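Protein GLB-12 (Caenorhabditis elegans, PDB 4BJA) binds heme as a member of the globin family and probably takes part in redox signalling, possibly with oxygen binding as well. Local coordinates at residues 27-32 with 194-199; 39-44 with 187-192; 43-47 with 156-160; 59-64 with 80-84. The protein carries 1 engineered substitution. One frame throughout, in Å; residues are numbered along the deposited sequence. Where two conformers were deposited one is given.

Contact 1 (27-32 with 194-199)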
loop_
_atom_site.group_PDB
_atom_site.type_symbol
_atom_site.label_atom_id
_atom_site.label_comp_id
_atom_site.label_asym_id
_atom_site.label_seq_id
_atom_site.Cartn_x
_atom_site.Cartn_y
_atom_site.Cartn_z
ATOM N N PRO A 27 2.700 0.308 4.632
ATOM C CA PRO A 27 1.231 0.234 4.692
ATOM C C PRO A 27 0.754 -0.507 5.920
ATOM O O PRO A 27 -0.377 -0.343 6.309
ATOM C CB PRO A 27 0.845 -0.512 3.407
ATOM C CG PRO A 27 2.080 -1.349 3.094
ATOM C CD PRO A 27 3.252 -0.429 3.489
ATOM N N PHE A 28 1.626 -1.303 6.544
ATOM C CA PHE A 28 1.235 -1.972 7.765
ATOM C C PHE A 28 1.164 -0.986 8.912
ATOM O O PHE A 28 0.511 -1.237 9.922
ATOM C CB PHE A 28 2.194 -3.138 8.097
ATOM C CG PHE A 28 2.103 -4.249 7.136
ATOM C CD1 PHE A 28 1.041 -5.144 7.241
ATOM C CD2 PHE A 28 3.019 -4.379 6.093
ATOM C CE1 PHE A 28 0.914 -6.178 6.303
ATOM C CE2 PHE A 28 2.906 -5.402 5.150
ATOM C CZ PHE A 28 1.830 -6.310 5.274
ATOM N N ASP A 29 1.871 0.131 8.793
ATOM C CA ASP A 29 1.690 1.158 9.798
ATOM C C ASP A 29 0.520 2.050 9.464
ATOM O O ASP A 29 -0.071 2.612 10.372
ATOM C CB ASP A 29 2.992 1.962 9.975
ATOM C CG ASP A 29 2.930 2.907 11.184
ATOM O OD1 ASP A 29 2.205 2.632 12.170
ATOM O OD2 ASP A 29 3.593 3.965 11.123
ATOM N N LEU A 30 0.187 2.205 8.185
ATOM C CA LEU A 30 -0.920 3.079 7.782
ATOM C C LEU A 30 -2.309 2.458 7.893
ATOM O O LEU A 30 -3.276 3.119 8.306
ATOM C CB LEU A 30 -0.682 3.571 6.351
ATOM C CG LEU A 30 0.659 4.285 6.147
ATOM C CD1 LEU A 30 0.742 4.726 4.694
ATOM C CD2 LEU A 30 0.849 5.475 7.105
ATOM N N ALA A 31 -2.396 1.172 7.574
ATOM C CA ALA A 31 -3.685 0.451 7.590
ATOM C C ALA A 31 -4.035 -0.076 8.962
ATOM O O ALA A 31 -5.220 -0.386 9.229
ATOM C CB ALA A 31 -3.642 -0.696 6.561
ATOM N N LEU A 32 -3.029 -0.223 9.821
ATOM C CA LEU A 32 -3.217 -0.858 11.119
ATOM C C LEU A 32 -2.635 0.126 12.093
ATOM O O LEU A 32 -1.673 0.804 11.753
ATOM C CB LEU A 32 -2.432 -2.168 11.155
ATOM C CG LEU A 32 -2.900 -3.180 10.095
ATOM C CD1 LEU A 32 -1.798 -4.262 9.957
ATOM C CD2 LEU A 32 -4.321 -3.748 10.466
ATOM N N LYS A 194 -8.136 -5.936 6.750
ATOM C CA LYS A 194 -7.126 -4.916 6.381
ATOM C C LYS A 194 -5.737 -5.513 6.311
ATOM O O LYS A 194 -4.990 -5.248 5.367
ATOM C CB LYS A 194 -7.141 -3.751 7.353
ATOM C CG LYS A 194 -8.407 -2.920 7.186
ATOM C CD LYS A 194 -8.320 -1.638 8.071
ATOM C CE LYS A 194 -8.001 -1.913 9.549
ATOM N NZ LYS A 194 -7.789 -0.625 10.359
ATOM N N PHE A 195 -5.412 -6.350 7.304
ATOM C CA PHE A 195 -4.139 -6.980 7.370
ATOM C C PHE A 195 -3.909 -7.883 6.149
ATOM O O PHE A 195 -2.891 -7.777 5.433
ATOM C CB PHE A 195 -4.021 -7.781 8.707
ATOM C CG PHE A 195 -2.835 -8.706 8.767
ATOM C CD1 PHE A 195 -1.528 -8.222 8.584
ATOM C CD2 PHE A 195 -3.020 -10.082 8.991
ATOM C CE1 PHE A 195 -0.410 -9.070 8.615
ATOM C CE2 PHE A 195 -1.901 -10.940 9.007
ATOM C CZ PHE A 195 -0.590 -10.434 8.835
ATOM N N LEU A 196 -4.836 -8.805 5.918
ATOM C CA LEU A 196 -4.622 -9.799 4.861
ATOM C C LEU A 196 -4.633 -9.139 3.467
ATOM O O LEU A 196 -3.882 -9.561 2.563
ATOM C CB LEU A 196 -5.656 -10.908 4.998
ATOM C CG LEU A 196 -5.417 -11.820 6.208
ATOM C CD1 LEU A 196 -6.551 -12.795 6.276
ATOM C CD2 LEU A 196 -4.122 -12.578 6.096
ATOM N N ASN A 197 -5.469 -8.111 3.278
ATOM C CA ASN A 197 -5.433 -7.347 2.031
ATOM C C ASN A 197 -4.117 -6.606 1.808
ATOM O O ASN A 197 -3.642 -6.498 0.685
ATOM C CB ASN A 197 -6.646 -6.407 1.936
ATOM C CG ASN A 197 -7.909 -7.208 1.562
ATOM O OD1 ASN A 197 -7.854 -8.009 0.633
ATOM N ND2 ASN A 197 -9.001 -6.994 2.233
ATOM N N THR A 198 -3.525 -6.139 2.892
ATOM C CA THR A 198 -2.215 -5.492 2.785
ATOM C C THR A 198 -1.135 -6.540 2.462
ATOM O O THR A 198 -0.217 -6.250 1.700
ATOM C CB THR A 198 -1.865 -4.710 4.078
ATOM O OG1 THR A 198 -2.915 -3.748 4.302
ATOM C CG2 THR A 198 -0.550 -3.977 3.935
ATOM N N VAL A 199 -1.254 -7.760 3.020
ATOM C CA VAL A 199 -0.318 -8.796 2.625
ATOM C C VAL A 199 -0.448 -9.089 1.121
ATOM O O VAL A 199 0.545 -9.147 0.387
ATOM C CB VAL A 199 -0.525 -10.076 3.459
ATOM C CG1 VAL A 199 0.316 -11.212 2.875
ATOM C CG2 VAL A 199 -0.145 -9.768 4.971
#

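Contact 2 (39-44 with 187-192)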
loop_
_atom_site.group_PDB
_atom_site.type_symbol
_atom_site.label_atom_id
_atom_site.label_comp_id
_atom_site.label_asym_id
_atom_site.label_seq_id
_atom_site.Cartn_x
_atom_site.Cartn_y
_atom_site.Cartn_z
ATOM N N LEU A 39 -4.428 -6.712 18.447
ATOM C CA LEU A 39 -5.566 -7.623 18.172
ATOM C C LEU A 39 -5.132 -8.753 17.228
ATOM O O LEU A 39 -5.468 -9.934 17.474
ATOM C CB LEU A 39 -6.750 -6.822 17.600
ATOM C CG LEU A 39 -7.976 -7.626 17.137
ATOM C CD1 LEU A 39 -9.068 -6.653 16.957
ATOM C CD2 LEU A 39 -7.776 -8.368 15.763
ATOM N N LEU A 40 -4.369 -8.422 16.174
ATOM C CA LEU A 40 -3.943 -9.459 15.209
ATOM C C LEU A 40 -3.161 -10.515 15.932
ATOM O O LEU A 40 -3.428 -11.710 15.754
ATOM C CB LEU A 40 -3.056 -8.901 14.104
ATOM C CG LEU A 40 -3.628 -8.027 13.052
ATOM C CD1 LEU A 40 -2.459 -7.547 12.210
ATOM C CD2 LEU A 40 -4.537 -8.894 12.176
ATOM N N ARG A 41 -2.182 -10.093 16.753
ATOM C CA ARG A 41 -1.399 -11.051 17.482
ATOM C C ARG A 41 -2.224 -11.850 18.499
ATOM O O ARG A 41 -2.089 -13.082 18.555
ATOM C CB ARG A 41 -0.179 -10.387 18.153
ATOM C CG ARG A 41 0.753 -11.413 18.754
ATOM C CD ARG A 41 1.284 -12.402 17.769
ATOM N NE ARG A 41 2.227 -13.320 18.427
ATOM C CZ ARG A 41 2.623 -14.475 17.906
ATOM N NH1 ARG A 41 2.174 -14.846 16.703
ATOM N NH2 ARG A 41 3.493 -15.248 18.575
ATOM N N GLU A 42 -3.056 -11.176 19.295
ATOM C CA GLU A 42 -3.802 -11.877 20.373
ATOM C C GLU A 42 -4.816 -12.854 19.779
ATOM O O GLU A 42 -4.925 -13.973 20.257
ATOM C CB GLU A 42 -4.478 -10.888 21.295
ATOM C CG GLU A 42 -3.495 -10.071 22.133
ATOM C CD GLU A 42 -4.159 -9.331 23.294
ATOM O OE1 GLU A 42 -5.343 -8.952 23.176
ATOM O OE2 GLU A 42 -3.487 -9.097 24.329
ATOM N N THR A 43 -5.526 -12.429 18.728
ATOM C CA THR A 43 -6.473 -13.344 18.077
ATOM C C THR A 43 -5.784 -14.560 17.432
ATOM O O THR A 43 -6.306 -15.667 17.508
ATOM C CB THR A 43 -7.412 -12.652 17.101
ATOM O OG1 THR A 43 -6.636 -11.924 16.156
ATOM C CG2 THR A 43 -8.346 -11.685 17.859
ATOM N N TRP A 44 -4.644 -14.372 16.775
ATOM C CA TRP A 44 -3.902 -15.470 16.220
ATOM C C TRP A 44 -3.446 -16.427 17.323
ATOM O O TRP A 44 -3.499 -17.663 17.166
ATOM C CB TRP A 44 -2.712 -14.935 15.443
ATOM C CG TRP A 44 -1.763 -16.003 14.912
ATOM C CD1 TRP A 44 -0.574 -16.399 15.470
ATOM C CD2 TRP A 44 -1.904 -16.756 13.698
ATOM N NE1 TRP A 44 0.012 -17.366 14.697
ATOM C CE2 TRP A 44 -0.780 -17.616 13.606
ATOM C CE3 TRP A 44 -2.893 -16.807 12.688
ATOM C CZ2 TRP A 44 -0.574 -18.489 12.511
ATOM C CZ3 TRP A 44 -2.701 -17.687 11.630
ATOM C CH2 TRP A 44 -1.548 -18.512 11.536
ATOM N N GLN A 187 -14.908 -5.949 14.811
ATOM C CA GLN A 187 -13.536 -5.462 14.921
ATOM C C GLN A 187 -12.528 -6.467 14.384
ATOM O O GLN A 187 -11.655 -6.106 13.610
ATOM C CB GLN A 187 -13.172 -5.214 16.367
ATOM C CG GLN A 187 -13.583 -3.893 16.909
ATOM C CD GLN A 187 -13.496 -3.903 18.421
ATOM O OE1 GLN A 187 -12.735 -4.678 18.998
ATOM N NE2 GLN A 187 -14.282 -3.047 19.065
ATOM N N ILE A 188 -12.637 -7.723 14.832
ATOM C CA ILE A 188 -11.654 -8.723 14.476
ATOM C C ILE A 188 -11.712 -8.955 12.961
ATOM O O ILE A 188 -10.683 -9.052 12.283
ATOM C CB ILE A 188 -11.919 -10.049 15.230
ATOM C CG1 ILE A 188 -11.702 -9.855 16.735
ATOM C CG2 ILE A 188 -10.994 -11.144 14.777
ATOM C CD1 ILE A 188 -12.208 -11.060 17.544
ATOM N N THR A 189 -12.933 -9.053 12.442
ATOM C CA THR A 189 -13.110 -9.245 11.001
ATOM C C THR A 189 -12.482 -8.097 10.179
ATOM O O THR A 189 -11.741 -8.353 9.226
ATOM C CB THR A 189 -14.632 -9.392 10.679
ATOM O OG1 THR A 189 -15.180 -10.528 11.369
ATOM C CG2 THR A 189 -14.895 -9.545 9.197
ATOM N N ASP A 190 -12.762 -6.839 10.572
ATOM C CA ASP A 190 -12.275 -5.698 9.820
ATOM C C ASP A 190 -10.732 -5.627 9.890
ATOM O O ASP A 190 -10.082 -5.385 8.876
ATOM C CB ASP A 190 -12.937 -4.389 10.310
ATOM C CG ASP A 190 -14.482 -4.383 10.161
ATOM O OD1 ASP A 190 -15.098 -5.308 9.595
ATOM O OD2 ASP A 190 -15.106 -3.420 10.667
ATOM N N VAL A 191 -10.154 -5.874 11.066
ATOM C CA VAL A 191 -8.709 -5.807 11.211
ATOM C C VAL A 191 -8.014 -6.888 10.382
ATOM O O VAL A 191 -7.013 -6.606 9.694
ATOM C CB VAL A 191 -8.263 -5.871 12.697
ATOM C CG1 VAL A 191 -6.783 -5.995 12.776
ATOM C CG2 VAL A 191 -8.719 -4.603 13.436
ATOM N N TRP A 192 -8.537 -8.120 10.440
ATOM C CA TRP A 192 -7.918 -9.196 9.695
ATOM C C TRP A 192 -8.076 -8.955 8.205
ATOM O O TRP A 192 -7.183 -9.271 7.415
ATOM C CB TRP A 192 -8.481 -10.586 10.151
ATOM C CG TRP A 192 -7.678 -11.104 11.282
ATOM C CD1 TRP A 192 -7.924 -10.924 12.617
ATOM C CD2 TRP A 192 -6.450 -11.827 11.193
ATOM N NE1 TRP A 192 -6.931 -11.512 13.366
ATOM C CE2 TRP A 192 -6.017 -12.085 12.515
ATOM C CE3 TRP A 192 -5.691 -12.316 10.124
ATOM C CZ2 TRP A 192 -4.839 -12.802 12.787
ATOM C CZ3 TRP A 192 -4.533 -13.033 10.397
ATOM C CH2 TRP A 192 -4.107 -13.253 11.720
#

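Contact 3 (43-47 with 156-160)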
loop_
_atom_site.group_PDB
_atom_site.type_symbol
_atom_site.label_atom_id
_atom_site.label_comp_id
_atom_site.label_asym_id
_atom_site.label_seq_id
_atom_site.Cartn_x
_atom_site.Cartn_y
_atom_site.Cartn_z
ATOM N N THR A 43 -5.526 -12.429 18.728
ATOM C CA THR A 43 -6.473 -13.344 18.077
ATOM C C THR A 43 -5.784 -14.560 17.432
ATOM O O THR A 43 -6.306 -15.667 17.508
ATOM C CB THR A 43 -7.412 -12.652 17.101
ATOM O OG1 THR A 43 -6.636 -11.924 16.156
ATOM C CG2 THR A 43 -8.346 -11.685 17.859
ATOM N N TRP A 44 -4.644 -14.372 16.775
ATOM C CA TRP A 44 -3.902 -15.470 16.220
ATOM C C TRP A 44 -3.446 -16.427 17.323
ATOM O O TRP A 44 -3.499 -17.663 17.166
ATOM C CB TRP A 44 -2.712 -14.935 15.443
ATOM C CG TRP A 44 -1.763 -16.003 14.912
ATOM C CD1 TRP A 44 -0.574 -16.399 15.470
ATOM C CD2 TRP A 44 -1.904 -16.756 13.698
ATOM N NE1 TRP A 44 0.012 -17.366 14.697
ATOM C CE2 TRP A 44 -0.780 -17.616 13.606
ATOM C CE3 TRP A 44 -2.893 -16.807 12.688
ATOM C CZ2 TRP A 44 -0.574 -18.489 12.511
ATOM C CZ3 TRP A 44 -2.701 -17.687 11.630
ATOM C CH2 TRP A 44 -1.548 -18.512 11.536
ATOM N N GLN A 45 -2.955 -15.868 18.441
ATOM C CA GLN A 45 -2.525 -16.704 19.557
ATOM C C GLN A 45 -3.626 -17.503 20.267
ATOM O O GLN A 45 -3.328 -18.537 20.872
ATOM C CB GLN A 45 -1.803 -15.835 20.575
ATOM C CG GLN A 45 -0.448 -15.480 20.043
ATOM C CD GLN A 45 0.390 -14.917 21.129
ATOM O OE1 GLN A 45 0.041 -13.882 21.699
ATOM N NE2 GLN A 45 1.494 -15.587 21.444
ATOM N N ARG A 46 -4.864 -17.011 20.222
ATOM C CA ARG A 46 -6.023 -17.679 20.834
ATOM C C ARG A 46 -6.285 -19.006 20.126
ATOM O O ARG A 46 -6.833 -19.949 20.726
ATOM C CB ARG A 46 -7.282 -16.852 20.644
ATOM C CG ARG A 46 -7.531 -15.634 21.480
ATOM C CD ARG A 46 -8.869 -15.014 20.925
ATOM N NE ARG A 46 -9.307 -13.664 21.329
ATOM C CZ ARG A 46 -8.796 -12.910 22.311
ATOM N NH1 ARG A 46 -7.772 -13.326 23.045
ATOM N NH2 ARG A 46 -9.328 -11.717 22.565
ATOM N N LEU A 47 -5.899 -19.094 18.855
ATOM C CA LEU A 47 -6.105 -20.329 18.087
ATOM C C LEU A 47 -5.406 -21.544 18.698
ATOM O O LEU A 47 -4.236 -21.486 19.087
ATOM C CB LEU A 47 -5.611 -20.144 16.660
ATOM C CG LEU A 47 -6.520 -19.671 15.499
ATOM C CD1 LEU A 47 -7.863 -19.014 15.849
ATOM C CD2 LEU A 47 -5.684 -18.900 14.480
ATOM N N LEU A 156 -10.331 -18.504 7.607
ATOM C CA LEU A 156 -9.594 -18.287 8.864
ATOM C C LEU A 156 -10.321 -17.338 9.795
ATOM O O LEU A 156 -10.341 -17.580 11.019
ATOM C CB LEU A 156 -8.233 -17.700 8.513
ATOM C CG LEU A 156 -7.066 -17.862 9.494
ATOM C CD1 LEU A 156 -6.073 -16.713 9.573
ATOM C CD2 LEU A 156 -7.127 -18.812 10.720
ATOM N N ILE A 157 -10.952 -16.296 9.244
ATOM C CA ILE A 157 -11.550 -15.263 10.103
ATOM C C ILE A 157 -12.642 -15.812 11.049
ATOM O O ILE A 157 -12.680 -15.460 12.227
ATOM C CB ILE A 157 -12.023 -14.025 9.295
ATOM C CG1 ILE A 157 -10.777 -13.343 8.727
ATOM C CG2 ILE A 157 -12.898 -13.075 10.210
ATOM C CD1 ILE A 157 -11.055 -12.104 7.895
ATOM N N PRO A 158 -13.521 -16.710 10.571
ATOM C CA PRO A 158 -14.465 -17.287 11.538
ATOM C C PRO A 158 -13.840 -18.081 12.678
ATOM O O PRO A 158 -14.445 -18.113 13.765
ATOM C CB PRO A 158 -15.337 -18.207 10.652
ATOM C CG PRO A 158 -15.339 -17.536 9.333
ATOM C CD PRO A 158 -13.933 -16.979 9.180
ATOM N N PHE A 159 -12.665 -18.716 12.486
ATOM C CA PHE A 159 -11.941 -19.307 13.623
ATOM C C PHE A 159 -11.439 -18.196 14.563
ATOM O O PHE A 159 -11.532 -18.326 15.798
ATOM C CB PHE A 159 -10.742 -20.152 13.159
ATOM C CG PHE A 159 -11.128 -21.425 12.467
ATOM C CD1 PHE A 159 -11.651 -22.490 13.210
ATOM C CD2 PHE A 159 -10.949 -21.581 11.113
ATOM C CE1 PHE A 159 -12.022 -23.693 12.580
ATOM C CE2 PHE A 159 -11.328 -22.790 10.469
ATOM C CZ PHE A 159 -11.858 -23.828 11.214
ATOM N N LEU A 160 -10.938 -17.109 13.974
ATOM C CA LEU A 160 -10.328 -16.022 14.763
ATOM C C LEU A 160 -11.372 -15.300 15.601
ATOM O O LEU A 160 -11.040 -14.746 16.662
ATOM C CB LEU A 160 -9.646 -15.005 13.845
ATOM C CG LEU A 160 -8.360 -15.531 13.223
ATOM C CD1 LEU A 160 -7.994 -14.647 11.977
ATOM C CD2 LEU A 160 -7.238 -15.523 14.244
HETATM O O HOH W 1 -11.704 -14.170 19.588
#

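Contact 4 (59-64 with 80-84)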
loop_
_atom_site.group_PDB
_atom_site.type_symbol
_atom_site.label_atom_id
_atom_site.label_comp_id
_atom_site.label_asym_id
_atom_site.label_seq_id
_atom_site.Cartn_x
_atom_site.Cartn_y
_atom_site.Cartn_z
ATOM N N LEU A 59 -5.783 -27.319 2.074
ATOM C CA LEU A 59 -6.465 -28.480 1.448
ATOM C C LEU A 59 -7.697 -27.983 0.678
ATOM O O LEU A 59 -7.891 -28.340 -0.482
ATOM C CB LEU A 59 -6.843 -29.533 2.477
ATOM C CG LEU A 59 -5.676 -30.364 3.036
ATOM C CD1 LEU A 59 -6.136 -31.216 4.215
ATOM C CD2 LEU A 59 -5.033 -31.242 1.963
ATOM N N ASP A 60 -8.499 -27.107 1.283
ATOM C CA ASP A 60 -9.609 -26.499 0.505
ATOM C C ASP A 60 -9.147 -25.733 -0.745
ATOM O O ASP A 60 -9.724 -25.850 -1.798
ATOM C CB ASP A 60 -10.408 -25.547 1.389
ATOM C CG ASP A 60 -11.213 -26.261 2.439
ATOM O OD1 ASP A 60 -11.269 -27.507 2.439
ATOM O OD2 ASP A 60 -11.814 -25.553 3.294
ATOM N N ILE A 61 -8.087 -24.932 -0.637
ATOM C CA ILE A 61 -7.593 -24.205 -1.785
ATOM C C ILE A 61 -7.266 -25.118 -2.981
ATOM O O ILE A 61 -7.715 -24.864 -4.116
ATOM C CB ILE A 61 -6.318 -23.419 -1.414
ATOM C CG1 ILE A 61 -6.721 -22.227 -0.507
ATOM C CG2 ILE A 61 -5.613 -22.909 -2.690
ATOM C CD1 ILE A 61 -5.496 -21.545 0.174
ATOM N N VAL A 62 -6.463 -26.157 -2.744
ATOM C CA VAL A 62 -6.007 -26.978 -3.858
ATOM C C VAL A 62 -7.074 -27.976 -4.317
ATOM O O VAL A 62 -7.092 -28.362 -5.474
ATOM C CB VAL A 62 -4.669 -27.684 -3.585
ATOM C CG1 VAL A 62 -3.633 -26.607 -3.171
ATOM C CG2 VAL A 62 -4.811 -28.759 -2.558
ATOM N N ASN A 63 -7.961 -28.381 -3.430
ATOM C CA ASN A 63 -8.942 -29.378 -3.867
ATOM C C ASN A 63 -10.229 -28.778 -4.374
ATOM O O ASN A 63 -10.868 -29.366 -5.277
ATOM C CB ASN A 63 -9.273 -30.329 -2.725
ATOM C CG ASN A 63 -8.176 -31.305 -2.470
ATOM O OD1 ASN A 63 -8.012 -32.297 -3.224
ATOM N ND2 ASN A 63 -7.441 -31.087 -1.374
ATOM N N ASP A 64 -10.649 -27.666 -3.783
ATOM C CA ASP A 64 -11.983 -27.129 -4.084
ATOM C C ASP A 64 -11.956 -25.837 -4.870
ATOM O O ASP A 64 -12.837 -25.566 -5.660
ATOM C CB ASP A 64 -12.794 -26.943 -2.780
ATOM C CG ASP A 64 -12.849 -28.197 -1.942
ATOM O OD1 ASP A 64 -13.175 -29.281 -2.467
ATOM O OD2 ASP A 64 -12.635 -28.097 -0.722
ATOM N N ARG A 80 -6.838 -36.292 -1.035
ATOM C CA ARG A 80 -6.876 -35.207 -0.066
ATOM C C ARG A 80 -6.254 -35.684 1.243
ATOM O O ARG A 80 -5.416 -35.002 1.795
ATOM C CB ARG A 80 -8.326 -34.747 0.148
ATOM C CG ARG A 80 -8.499 -33.769 1.288
ATOM C CD ARG A 80 -9.842 -33.030 1.173
ATOM N NE ARG A 80 -9.944 -32.150 2.327
ATOM C CZ ARG A 80 -10.254 -30.856 2.308
ATOM N NH1 ARG A 80 -10.577 -30.215 1.192
ATOM N NH2 ARG A 80 -10.276 -30.211 3.466
ATOM N N ALA A 81 -6.598 -36.901 1.677
ATOM C CA ALA A 81 -6.077 -37.452 2.936
ATOM C C ALA A 81 -4.550 -37.721 3.031
ATOM O O ALA A 81 -4.024 -37.858 4.151
ATOM C CB ALA A 81 -6.894 -38.711 3.364
ATOM N N ALA A 82 -3.848 -37.783 1.900
ATOM C CA ALA A 82 -2.376 -37.939 1.900
ATOM C C ALA A 82 -1.578 -36.664 1.644
ATOM O O ALA A 82 -0.333 -36.669 1.765
ATOM C CB ALA A 82 -1.954 -38.971 0.865
ATOM N N MET A 83 -2.269 -35.599 1.244
ATOM C CA MET A 83 -1.577 -34.408 0.761
ATOM C C MET A 83 -0.705 -33.752 1.801
ATOM O O MET A 83 0.345 -33.231 1.440
ATOM C CB MET A 83 -2.587 -33.374 0.267
ATOM C CG MET A 83 -3.201 -33.762 -1.063
ATOM S SD MET A 83 -4.298 -32.474 -1.650
ATOM C CE MET A 83 -4.966 -33.366 -3.065
ATOM N N LEU A 84 -1.146 -33.739 3.063
ATOM C CA LEU A 84 -0.396 -33.024 4.104
ATOM C C LEU A 84 1.021 -33.597 4.261
ATOM O O LEU A 84 1.931 -32.901 4.711
ATOM C CB LEU A 84 -1.131 -33.078 5.437
ATOM C CG LEU A 84 -2.503 -32.396 5.381
ATOM C CD1 LEU A 84 -3.386 -32.785 6.574
ATOM C CD2 LEU A 84 -2.317 -30.899 5.340
HETATM O O HOH W 2 -12.044 -31.503 -0.646
#

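Contact 1 (27-32 with 194-199)
P27 opens the short helix 27-30, and its CB rests 3.8 Å from T198 CG2. F28 goes deeper. The same methyl, T198 CG2, sits over its ring, 3.6 Å from the centroid and 16° off the normal, a CH-pi contact, while at the ring edge CE1 of F28 approaches F195 CD1 (3.9 Å) and V199 CG2 (4.0 Å). T198 OG1 donates to K194 O of its own helix at 2.8 Å, and its methyl faces F28. The pre-A segment of this globin is thereby laid against the H helix (185-214), on a part of it that leads to the heme: the V199 side chain lies about 5 Å from the cofactor, and W117 and V120 of helix 113-126 also touch F28. A31 directs its CB toward the H helix, 3.9 Å from T198 OG1, and its carbonyl O accepts a hydrogen bond from K194 NZ at 2.8 Å. The same ammonium forms a salt bridge with D36, and L30 of the second subunit packs on A31 and T198. L32 reaches F195 CD1 with CD1 and K194 CB with CD2, both at 4.2 Å.

Contact 2 (39-44 with 187-192)
Two interlocking bumps shape this crossing of the globin A helix (34-46) over the H helix (185-214), where the axes of 39-44 and 187-192 pass 10.4 Å apart at a signed angle of -112°. The first is L39, a knob from the A side that drops into the hollow formed by Q187, I188, V191 and W192. Its CD2 comes to 3.9 Å from V191 CG1 and 4.1 Å from I188 CA. The second knob runs the other way: W192, the residue most covered here, slides its indole among L39, L40, T43 and W44. L40 supplies one wall, placing CD2 over a face of the indole, 3.6 Å from the centroid of the five-membered ring and 12° off its normal, a CH-pi contact. The same methyl meets V191 CG1 at 3.7 Å. At the far end of the indole, CH2 of W192 lies 3.9 Å from W44 CE3. The one polar edge of the knob is matched too, since W192 NE1 donates to T43 OG1 at 2.8 Å and an angle of 167°, while that hydroxyl donates back to L39 O at 2.7 Å. T43 CG2 meets I188 CD1 at 3.9 Å. Beside this crossing, I157 and L160 of the G helix (144-160) touch W192, and the E helix (87-108) receives W44, which packs on Y97, M100 and T104 and hydrogen-bonds through NE1 to E101.

Contact 3 (43-47 with 156-160)
Apolar contacts between leucines dominate the meeting of the A-helix end and the G helix (144-160). L47, just beyond the last turn of helix 34-46, directs CD2 at L160 CD2 (3.7 Å) and L156 CD2 (4.0 Å), and CD1 at F159 CB (4.1 Å). W44 adds the edge of its indole, CZ3 lying 4.1 Å from L156 CD1. Methyl-to-backbone contacts form a second group: L160 CD2 lies 3.4 Å from T43 O and 3.8 Å from W44 N, so this leucine lies directly against the A-helix main chain, while L47 CD1 touches F159 O at 3.7 Å. The polar link runs through water, which donates to L160 O at 3.1 Å and accepts a weak hydrogen bond from R46 NE at 3.0 Å. I53 of the B helix (50-65) touches L47, L156 and F159, so three helices of the globin fold converge here. With a water bridge as its polar link, the junction relies on hydrophobic burial and fit of shape.

Contact 4 (59-64 with 80-84)
The guanidinium of R80 is the chief donor group here, and two aspartates one helical turn apart answer it. D60 OD1 accepts from both R80 NH2 and R80 NH1, each at 3.1 Å, in a salt bridge, while its other oxygen, OD2, pairs with R155 of helix 144-160. D64 completes the network at longer range: its OD2 lies 3.5 Å from R80 NH1, and a water accepting from R80 NH1 at 2.7 Å donates to D64 OD1 at 3.1 Å. Both carboxylates approach the guanidinium near its plane, which leaves a face to L59, whose CB lies 3.6 Å from R80 NH2. In globin terms this joins the B helix (50-65) to the CD region ahead of the E helix, which carries H92, an axial ligand of the heme iron. N63 sits where helix 50-65 has a wider pi-type turn. Its ND2 donates to L59 O at 2.9 Å, one turn back, and makes a weak hydrogen bond to M83 SD at 3.4 Å, while its OD1 lies 3.2 Å from M83 CE. Apolar contacts complete the interface: L59 CD2 meets M83 CB at 3.7 Å and L59 CD1 meets L84 CD1, just as V62 CG2 meets M83 SD, at 3.9 Å. F89 of the E helix touches L59, V62 and M83.

Contacts 1, 2 and 3 are buried, whereas contact 4 is only partly so, its centre about 17 Å from the centre of the chain. The first two share helix 185-214 and touch where F195 meets L40; contacts 2 and 3 share T43 and W44 of helix 34-46, and W192 packs against L160 between them. Contact 4 stands apart, its centre about 29 Å from that of contact 1 and on the opposite side of the chain's centre. Chemistry follows place: aromatic and aliphatic packing with one direct hydrogen bond each in contacts 1 and 2, mainly aliphatic packing, with the edge of W44 and a water bridge, in contact 3, and a salt-bridge network in contact 4. Contact 1 alone also meets the second subunit.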